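Local coordinates for putative metal-dependent hydrolase (Bacillus subtilis, PDB 6KNS), which is a metallo-beta-lactamase fold protein that binds two zinc ions and calcium and probably acts as a metal-dependent hydrolase, perhaps related to short-form RNase Z, at residues A[9-14]-A[240-245]; A[129-134]-A[147-152]; A[164-169]-A[201-206]; A[184-189]-A[197-202]. All blocks are in the same frame, centred on the assembly; numbering follows the deposited sequence.

Interaction 1: residues A[9-14]-A[240-245]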
loop_
_atom_site.group_PDB
_atom_site.type_symbol
_atom_site.label_atom_id
_atom_site.label_comp_id
_atom_site.label_asym_id
_atom_site.label_seq_id
_atom_site.Cartn_x
_atom_site.Cartn_y
_atom_site.Cartn_z
ATOM N N VAL A 9 -8.370 -0.611 -20.686
ATOM C CA VAL A 9 -8.536 -0.535 -19.259
ATOM C C VAL A 9 -7.972 -1.821 -18.651
ATOM O O VAL A 9 -8.376 -2.918 -19.059
ATOM C CB VAL A 9 -10.015 -0.399 -18.851
ATOM C CG1 VAL A 9 -10.140 -0.376 -17.301
ATOM C CG2 VAL A 9 -10.682 0.882 -19.510
ATOM N N THR A 10 -7.025 -1.687 -17.714
ATOM C CA THR A 10 -6.452 -2.847 -17.018
ATOM C C THR A 10 -6.756 -2.747 -15.529
ATOM O O THR A 10 -6.404 -1.745 -14.893
ATOM C CB THR A 10 -4.940 -2.946 -17.182
ATOM O OG1 THR A 10 -4.604 -2.914 -18.567
ATOM C CG2 THR A 10 -4.381 -4.280 -16.528
ATOM N N VAL A 11 -7.422 -3.753 -14.963
ATOM C CA VAL A 11 -7.681 -3.717 -13.520
ATOM C C VAL A 11 -6.359 -3.977 -12.798
ATOM O O VAL A 11 -5.669 -4.919 -13.108
ATOM C CB VAL A 11 -8.728 -4.753 -13.102
ATOM C CG1 VAL A 11 -8.913 -4.758 -11.589
ATOM C CG2 VAL A 11 -10.066 -4.492 -13.837
ATOM N N ILE A 12 -5.988 -3.099 -11.884
ATOM C CA ILE A 12 -4.732 -3.248 -11.144
ATOM C C ILE A 12 -5.043 -3.854 -9.807
ATOM O O ILE A 12 -4.315 -4.718 -9.337
ATOM C CB ILE A 12 -3.997 -1.933 -10.956
ATOM C CG1 ILE A 12 -3.776 -1.270 -12.312
ATOM C CG2 ILE A 12 -2.643 -2.185 -10.246
ATOM C CD1 ILE A 12 -2.942 -2.075 -13.292
ATOM N N GLY A 13 -6.155 -3.438 -9.196
ATOM C CA GLY A 13 -6.580 -4.099 -7.940
ATOM C C GLY A 13 -8.072 -3.904 -7.754
ATOM O O GLY A 13 -8.640 -2.914 -8.217
ATOM N N CYS A 14 -8.701 -4.831 -7.080
ATOM C CA CYS A 14 -10.154 -4.904 -7.141
ATOM C C CYS A 14 -10.869 -5.308 -5.851
ATOM O O CYS A 14 -12.121 -5.400 -5.859
ATOM C CB CYS A 14 -10.562 -5.857 -8.278
ATOM S SG CYS A 14 -10.001 -7.485 -7.964
ATOM N N ASN A 240 -18.617 -9.894 -15.970
ATOM C CA ASN A 240 -17.371 -10.454 -15.487
ATOM C C ASN A 240 -17.066 -10.009 -14.058
ATOM O O ASN A 240 -17.560 -8.989 -13.574
ATOM C CB ASN A 240 -16.215 -10.028 -16.403
ATOM C CG ASN A 240 -16.392 -10.561 -17.807
ATOM O OD1 ASN A 240 -16.384 -11.756 -17.998
ATOM N ND2 ASN A 240 -16.589 -9.687 -18.778
ATOM N N ILE A 241 -16.244 -10.812 -13.403
ATOM C CA ILE A 241 -15.691 -10.520 -12.084
ATOM C C ILE A 241 -14.293 -9.937 -12.309
ATOM O O ILE A 241 -13.472 -10.518 -13.001
ATOM C CB ILE A 241 -15.582 -11.803 -11.232
ATOM C CG1 ILE A 241 -16.959 -12.508 -11.118
ATOM C CG2 ILE A 241 -15.054 -11.490 -9.821
ATOM C CD1 ILE A 241 -18.068 -11.537 -10.699
ATOM N N ALA A 242 -14.034 -8.786 -11.711
ATOM C CA ALA A 242 -12.744 -8.119 -11.776
ATOM C C ALA A 242 -11.635 -8.990 -11.136
ATOM O O ALA A 242 -11.901 -9.697 -10.186
ATOM C CB ALA A 242 -12.836 -6.762 -11.028
ATOM N N LYS A 243 -10.412 -8.915 -11.653
ATOM C CA LYS A 243 -9.211 -9.464 -10.991
ATOM C C LYS A 243 -8.026 -8.632 -11.450
ATOM O O LYS A 243 -8.097 -8.025 -12.518
ATOM C CB LYS A 243 -9.005 -10.951 -11.356
ATOM C CG LYS A 243 -8.807 -11.252 -12.907
ATOM C CD LYS A 243 -8.197 -12.668 -13.188
ATOM C CE LYS A 243 -9.084 -13.781 -12.669
ATOM N NZ LYS A 243 -8.515 -15.143 -12.984
ATOM N N SER A 244 -6.937 -8.569 -10.687
ATOM C CA SER A 244 -5.738 -7.863 -11.176
ATOM C C SER A 244 -5.376 -8.482 -12.509
ATOM O O SER A 244 -5.403 -9.685 -12.637
ATOM C CB SER A 244 -4.525 -7.976 -10.218
ATOM O OG SER A 244 -4.798 -7.399 -8.942
ATOM N N GLY A 245 -5.109 -7.661 -13.514
ATOM C CA GLY A 245 -4.751 -8.159 -14.837
ATOM C C GLY A 245 -5.895 -8.240 -15.826
ATOM O O GLY A 245 -5.688 -8.426 -17.042
HETATM O O HOH W 1 -6.578 -7.398 -6.845
#

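Interaction 2: residues A[129-134]-A[147-152]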
loop_
_atom_site.group_PDB
_atom_site.type_symbol
_atom_site.label_atom_id
_atom_site.label_comp_id
_atom_site.label_asym_id
_atom_site.label_seq_id
_atom_site.Cartn_x
_atom_site.Cartn_y
_atom_site.Cartn_z
ATOM N N GLY A 129 -5.525 14.381 -21.011
ATOM C CA GLY A 129 -4.957 13.973 -22.290
ATOM C C GLY A 129 -6.099 13.742 -23.269
ATOM O O GLY A 129 -6.909 14.623 -23.450
ATOM N N PRO A 130 -6.200 12.533 -23.857
ATOM C CA PRO A 130 -7.286 12.258 -24.805
ATOM C C PRO A 130 -8.601 11.859 -24.126
ATOM O O PRO A 130 -9.584 11.597 -24.804
ATOM C CB PRO A 130 -6.716 11.118 -25.670
ATOM C CG PRO A 130 -5.755 10.402 -24.727
ATOM C CD PRO A 130 -5.306 11.377 -23.676
ATOM N N PHE A 131 -8.654 11.859 -22.806
ATOM C CA PHE A 131 -9.908 11.522 -22.120
ATOM C C PHE A 131 -10.667 12.764 -21.649
ATOM O O PHE A 131 -10.062 13.786 -21.329
ATOM C CB PHE A 131 -9.659 10.651 -20.893
ATOM C CG PHE A 131 -8.968 9.341 -21.186
ATOM C CD1 PHE A 131 -9.546 8.404 -22.001
ATOM C CD2 PHE A 131 -7.761 9.049 -20.594
ATOM C CE1 PHE A 131 -8.904 7.183 -22.256
ATOM C CE2 PHE A 131 -7.116 7.841 -20.823
ATOM C CZ PHE A 131 -7.688 6.906 -21.658
ATOM N N THR A 132 -11.993 12.646 -21.631
ATOM C CA THR A 132 -12.880 13.636 -21.035
ATOM C C THR A 132 -13.633 12.880 -19.936
ATOM O O THR A 132 -14.233 11.830 -20.218
ATOM C CB THR A 132 -13.865 14.222 -22.073
ATOM O OG1 THR A 132 -13.124 14.791 -23.158
ATOM C CG2 THR A 132 -14.794 15.292 -21.459
ATOM N N ILE A 133 -13.580 13.414 -18.703
ATOM C CA ILE A 133 -14.179 12.784 -17.531
ATOM C C ILE A 133 -15.286 13.684 -16.999
ATOM O O ILE A 133 -15.103 14.903 -16.882
ATOM C CB ILE A 133 -13.105 12.539 -16.409
ATOM C CG1 ILE A 133 -11.880 11.834 -16.989
ATOM C CG2 ILE A 133 -13.685 11.705 -15.248
ATOM C CD1 ILE A 133 -10.816 11.571 -15.968
ATOM N N THR A 134 -16.430 13.080 -16.693
ATOM C CA THR A 134 -17.531 13.745 -15.999
ATOM C C THR A 134 -17.863 12.910 -14.754
ATOM O O THR A 134 -17.483 11.730 -14.669
ATOM C CB THR A 134 -18.808 13.914 -16.888
ATOM O OG1 THR A 134 -19.100 12.677 -17.527
ATOM C CG2 THR A 134 -18.663 15.061 -17.964
ATOM N N MET A 147 -17.283 8.229 -12.006
ATOM C CA MET A 147 -16.678 8.860 -13.170
ATOM C C MET A 147 -17.134 8.230 -14.475
ATOM O O MET A 147 -17.285 7.017 -14.572
ATOM C CB MET A 147 -15.169 8.761 -13.106
ATOM C CG MET A 147 -14.567 9.372 -11.868
ATOM S SD MET A 147 -12.824 8.946 -11.728
ATOM C CE MET A 147 -12.643 9.339 -9.988
ATOM N N ARG A 148 -17.367 9.079 -15.475
ATOM C CA ARG A 148 -17.668 8.641 -16.832
ATOM C C ARG A 148 -16.491 9.092 -17.684
ATOM O O ARG A 148 -16.213 10.298 -17.772
ATOM C CB ARG A 148 -18.949 9.280 -17.328
ATOM C CG ARG A 148 -19.185 9.005 -18.809
ATOM C CD ARG A 148 -20.314 9.800 -19.443
ATOM N NE ARG A 148 -21.508 8.998 -19.503
ATOM C CZ ARG A 148 -22.045 8.442 -20.582
ATOM N NH1 ARG A 148 -21.567 8.623 -21.795
ATOM N NH2 ARG A 148 -23.108 7.691 -20.414
ATOM N N ILE A 149 -15.795 8.134 -18.297
ATOM C CA ILE A 149 -14.550 8.413 -19.008
ATOM C C ILE A 149 -14.686 8.051 -20.472
ATOM O O ILE A 149 -14.929 6.899 -20.811
ATOM C CB ILE A 149 -13.360 7.674 -18.367
ATOM C CG1 ILE A 149 -13.246 8.062 -16.879
ATOM C CG2 ILE A 149 -12.070 8.039 -19.087
ATOM C CD1 ILE A 149 -12.186 7.321 -16.084
ATOM N N THR A 150 -14.556 9.046 -21.347
ATOM C CA THR A 150 -14.634 8.793 -22.762
ATOM C C THR A 150 -13.416 9.319 -23.491
ATOM O O THR A 150 -12.742 10.211 -23.019
ATOM C CB THR A 150 -15.927 9.380 -23.388
ATOM O OG1 THR A 150 -16.003 8.966 -24.759
ATOM C CG2 THR A 150 -15.999 10.935 -23.288
ATOM N N ASP A 151 -13.123 8.717 -24.636
ATOM C CA ASP A 151 -12.096 9.227 -25.541
ATOM C C ASP A 151 -12.719 9.697 -26.840
ATOM O O ASP A 151 -11.989 9.962 -27.789
ATOM C CB ASP A 151 -11.035 8.153 -25.846
ATOM C CG ASP A 151 -11.612 6.921 -26.527
ATOM O OD1 ASP A 151 -12.820 6.910 -26.889
ATOM O OD2 ASP A 151 -10.850 5.956 -26.715
ATOM N N GLY A 152 -14.049 9.795 -26.887
ATOM C CA GLY A 152 -14.758 10.193 -28.132
ATOM C C GLY A 152 -15.303 9.028 -28.961
ATOM O O GLY A 152 -16.172 9.222 -29.787
HETATM O O HOH W 2 -17.438 11.986 -19.635
#

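Interaction 3: residues A[164-169]-A[201-206]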
loop_
_atom_site.group_PDB
_atom_site.type_symbol
_atom_site.label_atom_id
_atom_site.label_comp_id
_atom_site.label_asym_id
_atom_site.label_seq_id
_atom_site.Cartn_x
_atom_site.Cartn_y
_atom_site.Cartn_z
ATOM N N TYR A 164 -27.088 2.200 -3.769
ATOM C CA TYR A 164 -27.826 2.322 -5.027
ATOM C C TYR A 164 -28.480 3.711 -5.159
ATOM O O TYR A 164 -28.960 4.250 -4.169
ATOM C CB TYR A 164 -28.895 1.194 -5.171
ATOM C CG TYR A 164 -29.765 1.455 -6.389
ATOM C CD1 TYR A 164 -29.325 1.118 -7.669
ATOM C CD2 TYR A 164 -30.947 2.143 -6.269
ATOM C CE1 TYR A 164 -30.083 1.418 -8.784
ATOM C CE2 TYR A 164 -31.709 2.456 -7.375
ATOM C CZ TYR A 164 -31.267 2.103 -8.627
ATOM O OH TYR A 164 -32.045 2.419 -9.709
ATOM N N GLN A 165 -28.472 4.290 -6.364
ATOM C CA GLN A 165 -29.334 5.456 -6.663
ATOM C C GLN A 165 -29.736 5.465 -8.130
ATOM O O GLN A 165 -28.955 5.044 -9.008
ATOM C CB GLN A 165 -28.641 6.786 -6.287
ATOM C CG GLN A 165 -27.239 6.950 -6.897
ATOM C CD GLN A 165 -26.579 8.271 -6.560
ATOM O OE1 GLN A 165 -27.156 9.089 -5.889
ATOM N NE2 GLN A 165 -25.342 8.466 -7.012
ATOM N N ASP A 166 -30.954 5.940 -8.388
ATOM C CA ASP A 166 -31.496 6.012 -9.736
ATOM C C ASP A 166 -30.633 6.879 -10.634
ATOM O O ASP A 166 -30.508 6.626 -11.824
ATOM C CB ASP A 166 -32.925 6.583 -9.728
ATOM C CG ASP A 166 -33.978 5.573 -9.246
ATOM O OD1 ASP A 166 -33.704 4.353 -9.188
ATOM O OD2 ASP A 166 -35.096 6.016 -8.944
ATOM N N SER A 167 -30.030 7.906 -10.074
ATOM C CA SER A 167 -29.212 8.811 -10.877
ATOM C C SER A 167 -28.036 8.097 -11.607
ATOM O O SER A 167 -27.501 8.608 -12.598
ATOM C CB SER A 167 -28.687 9.912 -9.978
ATOM O OG SER A 167 -27.975 9.301 -8.904
ATOM N N PHE A 168 -27.626 6.919 -11.145
ATOM C CA PHE A 168 -26.589 6.194 -11.882
ATOM C C PHE A 168 -27.039 5.813 -13.314
ATOM O O PHE A 168 -26.196 5.557 -14.174
ATOM C CB PHE A 168 -26.205 4.913 -11.149
ATOM C CG PHE A 168 -25.124 5.072 -10.103
ATOM C CD1 PHE A 168 -23.876 5.526 -10.450
ATOM C CD2 PHE A 168 -25.349 4.674 -8.789
ATOM C CE1 PHE A 168 -22.856 5.617 -9.489
ATOM C CE2 PHE A 168 -24.359 4.764 -7.833
ATOM C CZ PHE A 168 -23.104 5.227 -8.178
ATOM N N ILE A 169 -28.357 5.773 -13.570
ATOM C CA ILE A 169 -28.855 5.232 -14.830
ATOM C C ILE A 169 -28.629 6.207 -15.966
ATOM O O ILE A 169 -27.989 5.830 -16.948
ATOM C CB ILE A 169 -30.313 4.735 -14.720
ATOM C CG1 ILE A 169 -30.338 3.431 -13.919
ATOM C CG2 ILE A 169 -30.961 4.512 -16.101
ATOM C CD1 ILE A 169 -31.733 3.025 -13.433
ATOM N N ALA A 201 -26.037 -3.610 -9.092
ATOM C CA ALA A 201 -25.107 -3.443 -10.194
ATOM C C ALA A 201 -25.816 -3.876 -11.492
ATOM O O ALA A 201 -25.727 -3.203 -12.506
ATOM C CB ALA A 201 -23.839 -4.244 -9.953
ATOM N N GLY A 202 -26.511 -5.003 -11.453
ATOM C CA GLY A 202 -27.202 -5.511 -12.632
ATOM C C GLY A 202 -28.257 -4.550 -13.152
ATOM O O GLY A 202 -28.435 -4.370 -14.363
ATOM N N ARG A 203 -28.960 -3.941 -12.213
ATOM C CA ARG A 203 -30.040 -3.049 -12.538
ATOM C C ARG A 203 -29.502 -1.848 -13.282
ATOM O O ARG A 203 -30.087 -1.422 -14.275
ATOM C CB ARG A 203 -30.746 -2.615 -11.259
ATOM C CG ARG A 203 -31.808 -1.560 -11.519
ATOM C CD ARG A 203 -32.685 -1.324 -10.309
ATOM N NE ARG A 203 -33.839 -0.484 -10.686
ATOM C CZ ARG A 203 -34.589 0.223 -9.851
ATOM N NH1 ARG A 203 -34.327 0.253 -8.555
ATOM N NH2 ARG A 203 -35.614 0.925 -10.334
ATOM N N ILE A 204 -28.363 -1.331 -12.831
ATOM C CA ILE A 204 -27.755 -0.168 -13.487
ATOM C C ILE A 204 -27.352 -0.503 -14.911
ATOM O O ILE A 204 -27.723 0.219 -15.842
ATOM C CB ILE A 204 -26.562 0.434 -12.742
ATOM C CG1 ILE A 204 -26.980 0.986 -11.370
ATOM C CG2 ILE A 204 -26.004 1.558 -13.551
ATOM C CD1 ILE A 204 -25.794 1.187 -10.340
ATOM N N ALA A 205 -26.649 -1.611 -15.091
ATOM C CA ALA A 205 -26.221 -2.041 -16.418
ATOM C C ALA A 205 -27.468 -2.211 -17.314
ATOM O O ALA A 205 -27.479 -1.813 -18.481
ATOM C CB ALA A 205 -25.458 -3.339 -16.313
ATOM N N LYS A 206 -28.519 -2.791 -16.745
ATOM C CA LYS A 206 -29.730 -3.088 -17.517
ATOM C C LYS A 206 -30.395 -1.806 -17.981
ATOM O O LYS A 206 -30.548 -1.586 -19.177
ATOM C CB LYS A 206 -30.737 -3.924 -16.716
ATOM C CG LYS A 206 -32.102 -4.023 -17.404
ATOM C CD LYS A 206 -33.043 -4.930 -16.644
ATOM C CE LYS A 206 -34.323 -5.136 -17.429
ATOM N NZ LYS A 206 -35.400 -5.481 -16.479
#

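Interaction 4: residues A[184-189]-A[197-202]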
loop_
_atom_site.group_PDB
_atom_site.type_symbol
_atom_site.label_atom_id
_atom_site.label_comp_id
_atom_site.label_asym_id
_atom_site.label_seq_id
_atom_site.Cartn_x
_atom_site.Cartn_y
_atom_site.Cartn_z
ATOM N N PHE A 184 -21.432 -6.537 -1.892
ATOM C CA PHE A 184 -22.415 -7.408 -1.224
ATOM C C PHE A 184 -23.149 -8.352 -2.169
ATOM O O PHE A 184 -23.288 -8.044 -3.347
ATOM C CB PHE A 184 -23.443 -6.550 -0.465
ATOM C CG PHE A 184 -22.886 -5.907 0.771
ATOM C CD1 PHE A 184 -23.050 -6.485 1.993
ATOM C CD2 PHE A 184 -22.184 -4.725 0.696
ATOM C CE1 PHE A 184 -22.512 -5.882 3.155
ATOM C CE2 PHE A 184 -21.635 -4.127 1.829
ATOM C CZ PHE A 184 -21.808 -4.692 3.053
ATOM N N TYR A 185 -23.615 -9.498 -1.638
ATOM C CA TYR A 185 -24.339 -10.521 -2.402
ATOM C C TYR A 185 -25.818 -10.154 -2.478
ATOM O O TYR A 185 -26.286 -9.273 -1.759
ATOM C CB TYR A 185 -24.141 -11.921 -1.770
ATOM C CG TYR A 185 -22.698 -12.411 -1.912
ATOM C CD1 TYR A 185 -21.719 -12.092 -0.966
ATOM C CD2 TYR A 185 -22.292 -13.112 -3.047
ATOM C CE1 TYR A 185 -20.388 -12.526 -1.121
ATOM C CE2 TYR A 185 -20.978 -13.543 -3.220
ATOM C CZ TYR A 185 -20.024 -13.225 -2.260
ATOM O OH TYR A 185 -18.744 -13.660 -2.424
ATOM N N ALA A 186 -26.551 -10.854 -3.337
ATOM C CA ALA A 186 -27.934 -10.515 -3.695
ATOM C C ALA A 186 -28.855 -10.504 -2.504
ATOM O O ALA A 186 -29.797 -9.725 -2.468
ATOM C CB ALA A 186 -28.481 -11.502 -4.771
ATOM N N ASP A 187 -28.588 -11.360 -1.521
ATOM C CA ASP A 187 -29.457 -11.431 -0.331
ATOM C C ASP A 187 -29.189 -10.340 0.676
ATOM O O ASP A 187 -29.919 -10.252 1.637
ATOM C CB ASP A 187 -29.334 -12.793 0.393
ATOM C CG ASP A 187 -27.933 -13.048 0.953
ATOM O OD1 ASP A 187 -26.991 -13.212 0.135
ATOM O OD2 ASP A 187 -27.771 -13.095 2.211
ATOM N N GLN A 188 -28.137 -9.543 0.492
ATOM C CA GLN A 188 -27.673 -8.624 1.513
ATOM C C GLN A 188 -27.958 -7.181 1.097
ATOM O O GLN A 188 -27.974 -6.865 -0.106
ATOM C CB GLN A 188 -26.151 -8.732 1.707
ATOM C CG GLN A 188 -25.577 -10.057 2.216
ATOM C CD GLN A 188 -24.064 -9.988 2.251
ATOM O OE1 GLN A 188 -23.405 -9.928 1.198
ATOM N NE2 GLN A 188 -23.497 -9.932 3.462
ATOM N N ASP A 189 -28.098 -6.311 2.103
ATOM C CA ASP A 189 -28.357 -4.885 1.911
ATOM C C ASP A 189 -27.117 -4.065 2.235
ATOM O O ASP A 189 -26.695 -4.017 3.389
ATOM C CB ASP A 189 -29.488 -4.449 2.833
ATOM C CG ASP A 189 -29.880 -2.978 2.634
ATOM O OD1 ASP A 189 -29.347 -2.273 1.739
ATOM O OD2 ASP A 189 -30.751 -2.532 3.391
ATOM N N ASN A 197 -25.104 -4.298 -3.988
ATOM C CA ASN A 197 -25.031 -5.719 -4.257
ATOM C C ASN A 197 -25.144 -6.034 -5.765
ATOM O O ASN A 197 -25.281 -5.154 -6.625
ATOM C CB ASN A 197 -26.067 -6.514 -3.424
ATOM C CG ASN A 197 -27.533 -6.243 -3.829
ATOM O OD1 ASN A 197 -27.846 -5.785 -4.940
ATOM N ND2 ASN A 197 -28.433 -6.555 -2.920
ATOM N N SER A 198 -25.058 -7.312 -6.049
ATOM C CA SER A 198 -25.121 -7.848 -7.394
ATOM C C SER A 198 -26.377 -7.447 -8.165
ATOM O O SER A 198 -26.276 -7.095 -9.339
ATOM C CB SER A 198 -24.985 -9.396 -7.318
ATOM O OG SER A 198 -25.860 -9.922 -6.306
ATOM N N LEU A 199 -27.543 -7.458 -7.516
ATOM C CA LEU A 199 -28.787 -7.091 -8.189
ATOM C C LEU A 199 -28.788 -5.615 -8.596
ATOM O O LEU A 199 -29.284 -5.240 -9.667
ATOM C CB LEU A 199 -29.991 -7.401 -7.307
ATOM C CG LEU A 199 -30.108 -8.856 -6.816
ATOM C CD1 LEU A 199 -31.361 -9.045 -5.914
ATOM C CD2 LEU A 199 -30.143 -9.851 -7.977
ATOM N N GLU A 200 -28.199 -4.784 -7.741
ATOM C CA GLU A 200 -28.163 -3.341 -7.962
ATOM C C GLU A 200 -27.202 -2.977 -9.092
ATOM O O GLU A 200 -27.533 -2.160 -9.974
ATOM C CB GLU A 200 -27.827 -2.623 -6.663
ATOM C CG GLU A 200 -29.035 -2.652 -5.682
ATOM C CD GLU A 200 -28.672 -2.406 -4.218
ATOM O OE1 GLU A 200 -27.508 -2.624 -3.807
ATOM O OE2 GLU A 200 -29.585 -2.028 -3.456
ATOM N N ALA A 201 -26.037 -3.610 -9.092
ATOM C CA ALA A 201 -25.107 -3.443 -10.194
ATOM C C ALA A 201 -25.816 -3.876 -11.492
ATOM O O ALA A 201 -25.727 -3.203 -12.506
ATOM C CB ALA A 201 -23.839 -4.244 -9.953
ATOM N N GLY A 202 -26.511 -5.003 -11.453
ATOM C CA GLY A 202 -27.202 -5.511 -12.632
ATOM C C GLY A 202 -28.257 -4.550 -13.152
ATOM O O GLY A 202 -28.435 -4.370 -14.363
#

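Interaction 1: residues A[9-14]-A[240-245]
S244 meets I12 where the two seven-stranded sheets of the metallo-beta-lactamase sandwich are joined: strand 9-13 belongs to one sheet, and residues 242-245 are the link leaving strand 240-241 of the other. From its CB, 3.4 Å from I12 O, the S244 side chain turns so that OG stands anti to the carbonyl carbon and beside the backbone N (chi1 -61°). OG then donates to I12 O at 2.8 Å, approaching from above the carbonyl plane, 46° out of it. It also accepts a bond from a water, and that water takes a weak bond from C14 N, so one hydroxyl ties the linker to the strand end both directly and through solvent. One residue on, the backbone pairs: G245 N donates to V11 O at 2.8 Å in a nearly straight bond (166°), and V11 is also backbone-bonded to F246 just beyond. I12 and G13 both face G27 on the other side of strand 9-13, a classic beta bulge. On the inner side V11 sets CB against K243 O, 3.4 Å away, and also packs on L214. The side chain of C14 lies about 7 Å from that of H217, a zinc ligand. C14 CB packs on A242 CB at 3.7 Å, while C14 SG, between the backbone N and the carbonyl carbon, sits 3.7 Å from both A242 O and K243 CA.

Interaction 2: residues A[129-134]-A[147-152]
T132 and T150 pair within a beta hairpin of the metallo-beta-lactamase fold, strands 131-134 and 147-150 running antiparallel at 160° with their axes 4.7 Å apart. Four backbone hydrogen bonds hold the strands. T132 and T150 exchange two as one hydrogen-bonded pair, T134 and R148 two as the next, the shortest being R148 N to T134 O at 2.8 Å; I133 and I149 form the non-hydrogen-bonded pair between them. CA-H...O contacts fill in, such as I133 CA to R148 O at 3.2 Å. Apolar packing is concentrated on the face bearing I133 and I149, whose side chains lie side by side and point the same way, CG1 to CG1 at 4.0 Å. I133 CG2 also touches M147 CB, and F131 sets CD1 3.9 Å from I149 CG2, with T150 O at the edge of its ring. Strands 27-32 and 35-39 of the other sheet cover this face, F30 reaching both F131 and I149 and L37 reaching I133. Polar contacts mark the face of T132, T134, R148 and T150. R148 runs alongside T134 before its guanidinium bonds to the carbonyls of F171 and E173. At the strand end T150 OG1, anti to its own backbone N, accepts from G152 N in an ST turn and also bonds to H154 O and T155 OG1. A water joins T134 OG1 to R148 O, 2.8 Å from each.

Interaction 3: residues A[164-169]-A[201-206]
Y164 to I169 turn past helix 201-206 through a type I beta turn from Q165 to F168 that leads into a short helix, whose I169 brings its CA to 5.7 Å from I204 CA. In the metallo-beta-lactamase fold this joins the segment following the zinc ligand D161 to the helix 198-208 that packs on strand 177-181. I204 carries the apolar part: its CG1 lies anti to the carbonyl carbon (chi1 -63°), and beyond it CD1 touches F168 CB at 3.8 Å, about as close as it comes to F168 CD2. CG1 also meets the edge of the Y164 ring, 4.1 Å from CE1. Behind, I204 packs on L178, and F168 on L136, so the contact continues into the sheet holding both leucines. The polar part lies nearer the surface. R203, extended from CG to NE, crosses Y164 at about a right angle, yet the guanidinium and the phenol ring are almost parallel, 9° apart. Y164 OH sits 3.2 Å above one face of the guanidinium, toward its rim, and no hydrogen bond joins the two groups. R203 NE instead forms a salt bridge with E207 one helical turn on. D166 OD1 is 4.1 Å from R203 NH2, well out of the guanidinium plane, so the attraction is probably only electrostatic. The Y164 hydroxyl donates to D166 OD1 on its anti lone pair, at 2.6 Å.

Interaction 4: residues A[184-189]-A[197-202]
N197 meets Q188 across the loop that precedes helix 198-202, and N197 with E200 makes the capping box that starts this helix. The closest contact is N197 ND2 donating to Q188 O at 2.9 Å, nearly in line with the carbonyl bond. N197 CG lies between its backbone N and carbonyl carbon (chi1 68°), and N197 CB rests 3.2 Å from both F184 O and Y185 O. A longer, weak bond runs from S198 N to F184 O. Beside it A186 CB packs against L199 CG at 3.7 Å and lies close to S198 OG. These contacts are positioned by bonds within each segment. On the helix side N197 OD1 accepts from E200 N almost head-on, at a C=O...N angle of 172°, while N197 N returns a bond to E200 OE1, so the asparagine amide caps the helix with one end and grips the loop with the other. On the loop side a type I turn from Y185 to Q188 presents the Q188 carbonyl. Farther out, E230 OE1 of helix 225-231 receives A186 N and also bonds to S198 OG, joining loop and helix start through one carboxylate oxygen. F184 packs on F86 of the second subunit, and Y185 OH bonds to F221 O. The backbone bond Q188 N to Y185 O closes the turn, and Q188 OE1 accepts from Y185 N at 2.9 Å on a lone pair.

Interactions 3 and 4 are neighbours, with centres 11 Å apart: they share A201 and G202 of helix 198-208 and touch where Y164 CB lies 3.7 Å from E200 OE2, so the capping box residue of one packs on the tyrosine of the other. Both flank the dinuclear zinc site, the side chain of F184 about 10 Å and that of F168 about 12 Å from a zinc ion. Interaction 2 lies about 28 Å from interaction 4, centre to centre, yet the M147 side chain still comes within about 12 Å of a zinc ion. Interaction 1 encloses the other three in sequence, and its C14 side chain is about 11 Å from a zinc ion.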